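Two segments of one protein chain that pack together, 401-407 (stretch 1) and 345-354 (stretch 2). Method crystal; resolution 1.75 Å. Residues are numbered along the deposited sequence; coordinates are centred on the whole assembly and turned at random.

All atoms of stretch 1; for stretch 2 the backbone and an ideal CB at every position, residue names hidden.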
ATOM      1  N   VAL A 401     -11.163   0.685  -9.794  1.00 38.46           N
ATOM      2  CA  VAL A 401     -12.596   0.529  -9.975  1.00 44.17           C
ATOM      3  C   VAL A 401     -12.929  -0.936  -9.749  1.00 40.20           C
ATOM      4  O   VAL A 401     -12.269  -1.826 -10.304  1.00 44.64           O
ATOM      5  CB  VAL A 401     -13.000   1.006 -11.379  1.00 41.38           C
ATOM      6  CG1 VAL A 401     -14.492   0.812 -11.579  1.00 46.23           C
ATOM      7  CG2 VAL A 401     -12.568   2.442 -11.599  1.00 45.71           C
ATOM      8  N   LEU A 402     -13.906  -1.182  -8.871  1.00 39.63           N
ATOM      9  CA  LEU A 402     -14.313  -2.487  -8.475  1.00 41.67           C
ATOM     10  C   LEU A 402     -15.758  -2.722  -8.919  1.00 44.29           C
ATOM     11  O   LEU A 402     -16.575  -1.815  -8.780  1.00 46.55           O
ATOM     12  CB  LEU A 402     -14.198  -2.551  -6.956  1.00 41.54           C
ATOM     13  CG  LEU A 402     -14.758  -3.786  -6.264  1.00 44.05           C
ATOM     14  CD1 LEU A 402     -13.860  -4.981  -6.506  1.00 47.16           C
ATOM     15  CD2 LEU A 402     -14.931  -3.522  -4.772  1.00 46.89           C
ATOM     16  N   ILE A 403     -15.998  -3.921  -9.443  1.00 48.03           N
ATOM     17  CA  ILE A 403     -17.315  -4.356  -9.904  1.00 51.79           C
ATOM     18  C   ILE A 403     -17.718  -5.560  -9.068  1.00 49.59           C
ATOM     19  O   ILE A 403     -17.032  -6.604  -9.082  1.00 47.50           O
ATOM     20  CB  ILE A 403     -17.352  -4.705 -11.401  1.00 53.07           C
ATOM     21  CG1 ILE A 403     -16.707  -3.662 -12.320  1.00 53.39           C
ATOM     22  CG2 ILE A 403     -18.785  -5.003 -11.814  1.00 59.21           C
ATOM     23  CD1 ILE A 403     -17.334  -2.298 -12.324  1.00 58.56           C
ATOM     24  N   LEU A 404     -18.844  -5.383  -8.359  1.00 44.35           N
ATOM     25  CA  LEU A 404     -19.524  -6.399  -7.604  1.00 49.74           C
ATOM     26  C   LEU A 404     -20.846  -6.756  -8.299  1.00 50.71           C
ATOM     27  O   LEU A 404     -21.400  -5.943  -9.034  1.00 49.47           O
ATOM     28  CB  LEU A 404     -19.783  -5.843  -6.204  1.00 50.18           C
ATOM     29  CG  LEU A 404     -18.541  -5.450  -5.400  1.00 50.24           C
ATOM     30  CD1 LEU A 404     -18.931  -4.901  -4.049  1.00 51.61           C
ATOM     31  CD2 LEU A 404     -17.616  -6.636  -5.232  1.00 50.87           C
ATOM     32  N   GLY A 405     -21.316  -7.978  -8.038  1.00 57.23           N
ATOM     33  CA  GLY A 405     -22.519  -8.551  -8.611  1.00 58.17           C
ATOM     34  C   GLY A 405     -23.286  -9.378  -7.598  1.00 59.03           C
ATOM     35  O   GLY A 405     -22.730  -9.789  -6.568  1.00 53.16           O
ATOM     36  N   THR A 406     -24.579  -9.617  -7.874  1.00 59.71           N
ATOM     37  CA  THR A 406     -25.375 -10.492  -7.008  1.00 61.01           C
ATOM     38  C   THR A 406     -24.836 -11.907  -7.190  1.00 60.16           C
ATOM     39  O   THR A 406     -24.489 -12.270  -8.303  1.00 56.32           O
ATOM     40  CB  THR A 406     -26.882 -10.426  -7.311  1.00 65.38           C
ATOM     41  OG1 THR A 406     -27.303  -9.063  -7.280  1.00 71.33           O
ATOM     42  CG2 THR A 406     -27.710 -11.217  -6.317  1.00 58.23           C
ATOM     43  N   TYR A 407     -24.790 -12.699  -6.120  1.00 66.17           N
ATOM     44  CA  TYR A 407     -24.297 -14.036  -6.272  1.00 70.27           C
ATOM     45  C   TYR A 407     -25.297 -14.840  -7.110  1.00 77.30           C
ATOM     46  O   TYR A 407     -26.447 -14.935  -6.711  1.00 62.16           O
ATOM     47  CB  TYR A 407     -24.049 -14.707  -4.921  1.00 76.92           C
ATOM     48  CG  TYR A 407     -23.846 -16.193  -5.067  1.00 83.32           C
ATOM     49  CD1 TYR A 407     -23.072 -16.697  -6.102  1.00 80.53           C
ATOM     50  CD2 TYR A 407     -24.465 -17.095  -4.215  1.00 86.90           C
ATOM     51  CE1 TYR A 407     -22.903 -18.058  -6.280  1.00 88.93           C
ATOM     52  CE2 TYR A 407     -24.294 -18.462  -4.377  1.00 92.08           C
ATOM     53  CZ  TYR A 407     -23.511 -18.945  -5.413  1.00 89.12           C
ATOM     54  OH  TYR A 407     -23.321 -20.281  -5.606  1.00 99.80           O
ATOM     55  N   UNK A 345     -16.984   2.143   0.708  1.00 44.87           N
ATOM     56  CA  UNK A 345     -17.778   2.157  -0.540  1.00 44.07           C
ATOM     57  C   UNK A 345     -18.089   0.778  -1.071  1.00 43.70           C
ATOM     58  O   UNK A 345     -19.246   0.473  -1.492  1.00 48.22           O
ATOM     59  CB  UNK A 345     -17.039   2.945  -1.623  1.00 44.07           C
ATOM     60  N   UNK A 346     -17.071  -0.093  -1.120  1.00 42.31           N
ATOM     61  CA  UNK A 346     -17.270  -1.449  -1.558  1.00 40.87           C
ATOM     62  C   UNK A 346     -18.357  -2.142  -0.723  1.00 44.34           C
ATOM     63  O   UNK A 346     -19.149  -2.919  -1.265  1.00 44.68           O
ATOM     64  CB  UNK A 346     -15.952  -2.223  -1.479  1.00 40.87           C
ATOM     65  N   UNK A 347     -18.304  -1.962   0.600  1.00 43.89           N
ATOM     66  CA  UNK A 347     -19.248  -2.634   1.476  1.00 45.80           C
ATOM     67  C   UNK A 347     -20.652  -2.075   1.184  1.00 48.87           C
ATOM     68  O   UNK A 347     -21.597  -2.836   1.025  1.00 52.18           O
ATOM     69  CB  UNK A 347     -18.865  -2.446   2.945  1.00 45.80           C
ATOM     70  N   UNK A 348     -20.750  -0.751   1.071  1.00 49.83           N
ATOM     71  CA  UNK A 348     -21.991  -0.080   0.722  1.00 49.22           C
ATOM     72  C   UNK A 348     -22.559  -0.680  -0.571  1.00 53.60           C
ATOM     73  O   UNK A 348     -23.758  -1.000  -0.645  1.00 55.84           O
ATOM     74  CB  UNK A 348     -21.764   1.425   0.569  1.00 49.22           C
ATOM     75  N   UNK A 349     -21.678  -0.919  -1.550  1.00 49.35           N
ATOM     76  CA  UNK A 349     -22.025  -1.540  -2.824  1.00 47.03           C
ATOM     77  C   UNK A 349     -22.522  -2.967  -2.656  1.00 53.39           C
ATOM     78  O   UNK A 349     -23.472  -3.375  -3.348  1.00 53.89           O
ATOM     79  CB  UNK A 349     -20.816  -1.524  -3.761  1.00 47.03           C
ATOM     80  N   UNK A 350     -21.865  -3.727  -1.784  1.00 51.49           N
ATOM     81  CA  UNK A 350     -22.283  -5.068  -1.584  1.00 55.21           C
ATOM     82  C   UNK A 350     -23.636  -5.108  -0.896  1.00 47.77           C
ATOM     83  O   UNK A 350     -24.463  -5.972  -1.182  1.00 51.67           O
ATOM     84  CB  UNK A 350     -21.233  -5.835  -0.777  1.00 55.21           C
ATOM     85  N   UNK A 351     -23.824  -4.194   0.054  1.00 51.27           N
ATOM     86  CA  UNK A 351     -25.046  -4.124   0.860  1.00 48.58           C
ATOM     87  C   UNK A 351     -26.199  -3.626  -0.021  1.00 56.28           C
ATOM     88  O   UNK A 351     -27.372  -4.064   0.117  1.00 53.94           O
ATOM     89  CB  UNK A 351     -24.852  -3.208   2.070  1.00 48.58           C
ATOM     90  N   UNK A 352     -25.856  -2.729  -0.947  1.00 56.74           N
ATOM     91  CA  UNK A 352     -26.802  -2.181  -1.895  1.00 54.35           C
ATOM     92  C   UNK A 352     -27.323  -3.318  -2.756  1.00 57.51           C
ATOM     93  O   UNK A 352     -28.542  -3.379  -2.971  1.00 53.65           O
ATOM     94  CB  UNK A 352     -26.164  -1.084  -2.749  1.00 54.35           C
ATOM     95  N   UNK A 353     -26.410  -4.198  -3.209  1.00 52.20           N
ATOM     96  CA  UNK A 353     -26.724  -5.393  -3.996  1.00 54.31           C
ATOM     97  C   UNK A 353     -27.669  -6.301  -3.208  1.00 51.07           C
ATOM     98  O   UNK A 353     -28.701  -6.685  -3.745  1.00 65.79           O
ATOM     99  CB  UNK A 353     -25.446  -6.147  -4.371  1.00 54.31           C
ATOM    100  N   UNK A 354     -27.255  -6.651  -1.985  1.00 49.73           N
ATOM    101  CA  UNK A 354     -27.892  -7.622  -1.109  1.00 57.05           C
ATOM    102  C   UNK A 354     -29.306  -7.153  -0.721  1.00 57.99           C
ATOM    103  O   UNK A 354     -30.219  -7.964  -0.686  1.00 59.84           O
ATOM    104  CB  UNK A 354     -27.039  -7.847   0.141  1.00 57.05           C
TER

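Stretch 2 is a continuous helix that runs nearly along the strand of stretch 1, the two N-to-C directions differing by 23° and the axes coming as close as 8.5 Å. What the strand offers it is almost wholly apolar: Leu 402 and Leu 404 point their side chains toward the helix, while Ile 403 between them points away. The rule to look for is therefore one of shape.

Position 345 has helical angles, and an ideal CB there would find nothing of stretch 1 within 5.5 Å. This contact alone leaves the choice wide; the deposited residue is Gly 345.

At position 346 the CB points sideways, yet its ideal place is already 3.7 Å from CD2 of Leu 402 and 4.8 Å from CD1 of Leu 404. A small apolar residue suits such a site, since the methyl group alone reaches the leucine; a longer chain would have to steer around it. Ala 346 is found, its CB 3.7 Å from Leu 402 CD2. The backbone takes part too, with Leu 404 CD1 lying 3.4 Å from Ala 346 O, an oxygen that also accepts the helical hydrogen bond from the amide of position 350.

Positions 347 and 348 are brief cases. The first points away from the strand, the second sideways with nothing near, so stretch 1 dictates neither. They are Ile 347 and Ala 348.

Position 349 points toward the strand, and its ideal CB sits 3.9 Å from CD1 of Leu 404. Alanine, serine, cysteine or a modest aliphatic residue could all be considered. Cys 349 is deposited; its CB packs on Leu 404 CD1 at 3.9 Å, and with chi1 in the m well its SG lies 3.2 Å from Gly 345 O, one turn back.

At position 350 the phi and psi of -69° and -39° are ordinary for a helix and do not call for glycine. An ideal CB would point sideways and stand 4.1 Å from Leu 404 CD1, so a small residue such as alanine is also plausible. Gly 350 leaves its backbone to make the contact: its N is 3.9 Å from Leu 404 CD1.

Positions 351 and 352 are out of reach of the strand, and are filled by Leu 351 and Ala 352.

Position 353 points toward stretch 1 from farther off: the ideal CB is 4.5 Å from OG1 of Thr 406 and 5.0 Å from O of Gly 405. That gap asks for a longer side chain, with leucine, isoleucine or methionine as candidates. Ile 353 spans it and has the largest covered area of any residue here. Its CD1 reaches 3.6 Å from Leu 404 CB and 3.7 Å from Gly 405 N, while its CG2 lies 3.3 Å from Thr 406 OG1, a hydroxyl hydrogen-bonded elsewhere in the structure.

Position 354 starts sideways with nothing of stretch 1 nearby, so a polar chain is tolerable. Glu 354 leads its carboxylate away to partners elsewhere in the structure.

Stretch 2 (345-354) GAIACGLAIE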
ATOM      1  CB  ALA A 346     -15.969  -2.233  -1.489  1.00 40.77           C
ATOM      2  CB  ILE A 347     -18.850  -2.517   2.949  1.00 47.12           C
ATOM      3  CG1 ILE A 347     -17.561  -3.288   3.205  1.00 44.54           C
ATOM      4  CG2 ILE A 347     -19.970  -3.041   3.859  1.00 46.06           C
ATOM      5  CD1 ILE A 347     -16.975  -3.049   4.573  1.00 43.18           C
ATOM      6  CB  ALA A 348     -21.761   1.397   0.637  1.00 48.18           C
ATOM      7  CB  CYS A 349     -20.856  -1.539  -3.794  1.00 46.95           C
ATOM      8  SG  CYS A 349     -20.548   0.118  -4.416  1.00 50.77           S
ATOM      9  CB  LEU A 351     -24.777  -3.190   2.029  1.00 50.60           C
ATOM     10  CG  LEU A 351     -23.928  -3.772   3.147  1.00 49.15           C
ATOM     11  CD1 LEU A 351     -23.612  -2.719   4.190  1.00 49.60           C
ATOM     12  CD2 LEU A 351     -24.603  -4.993   3.779  1.00 50.35           C
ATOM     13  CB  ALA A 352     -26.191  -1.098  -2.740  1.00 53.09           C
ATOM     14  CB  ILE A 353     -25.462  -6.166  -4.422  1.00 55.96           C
ATOM     15  CG1 ILE A 353     -24.791  -5.508  -5.630  1.00 61.35           C
ATOM     16  CG2 ILE A 353     -25.780  -7.627  -4.682  1.00 59.77           C
ATOM     17  CD1 ILE A 353     -23.328  -5.863  -5.786  1.00 60.24           C
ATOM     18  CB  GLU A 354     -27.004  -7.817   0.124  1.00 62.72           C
ATOM     19  CG  GLU A 354     -27.374  -9.001   1.003  1.00 73.58           C
ATOM     20  CD  GLU A 354     -26.551  -9.119   2.286  1.00 73.57           C
ATOM     21  OE1 GLU A 354     -25.802  -8.179   2.602  1.00 82.73           O
ATOM     22  OE2 GLU A 354     -26.673 -10.145   2.984  1.00 76.39           O
TER
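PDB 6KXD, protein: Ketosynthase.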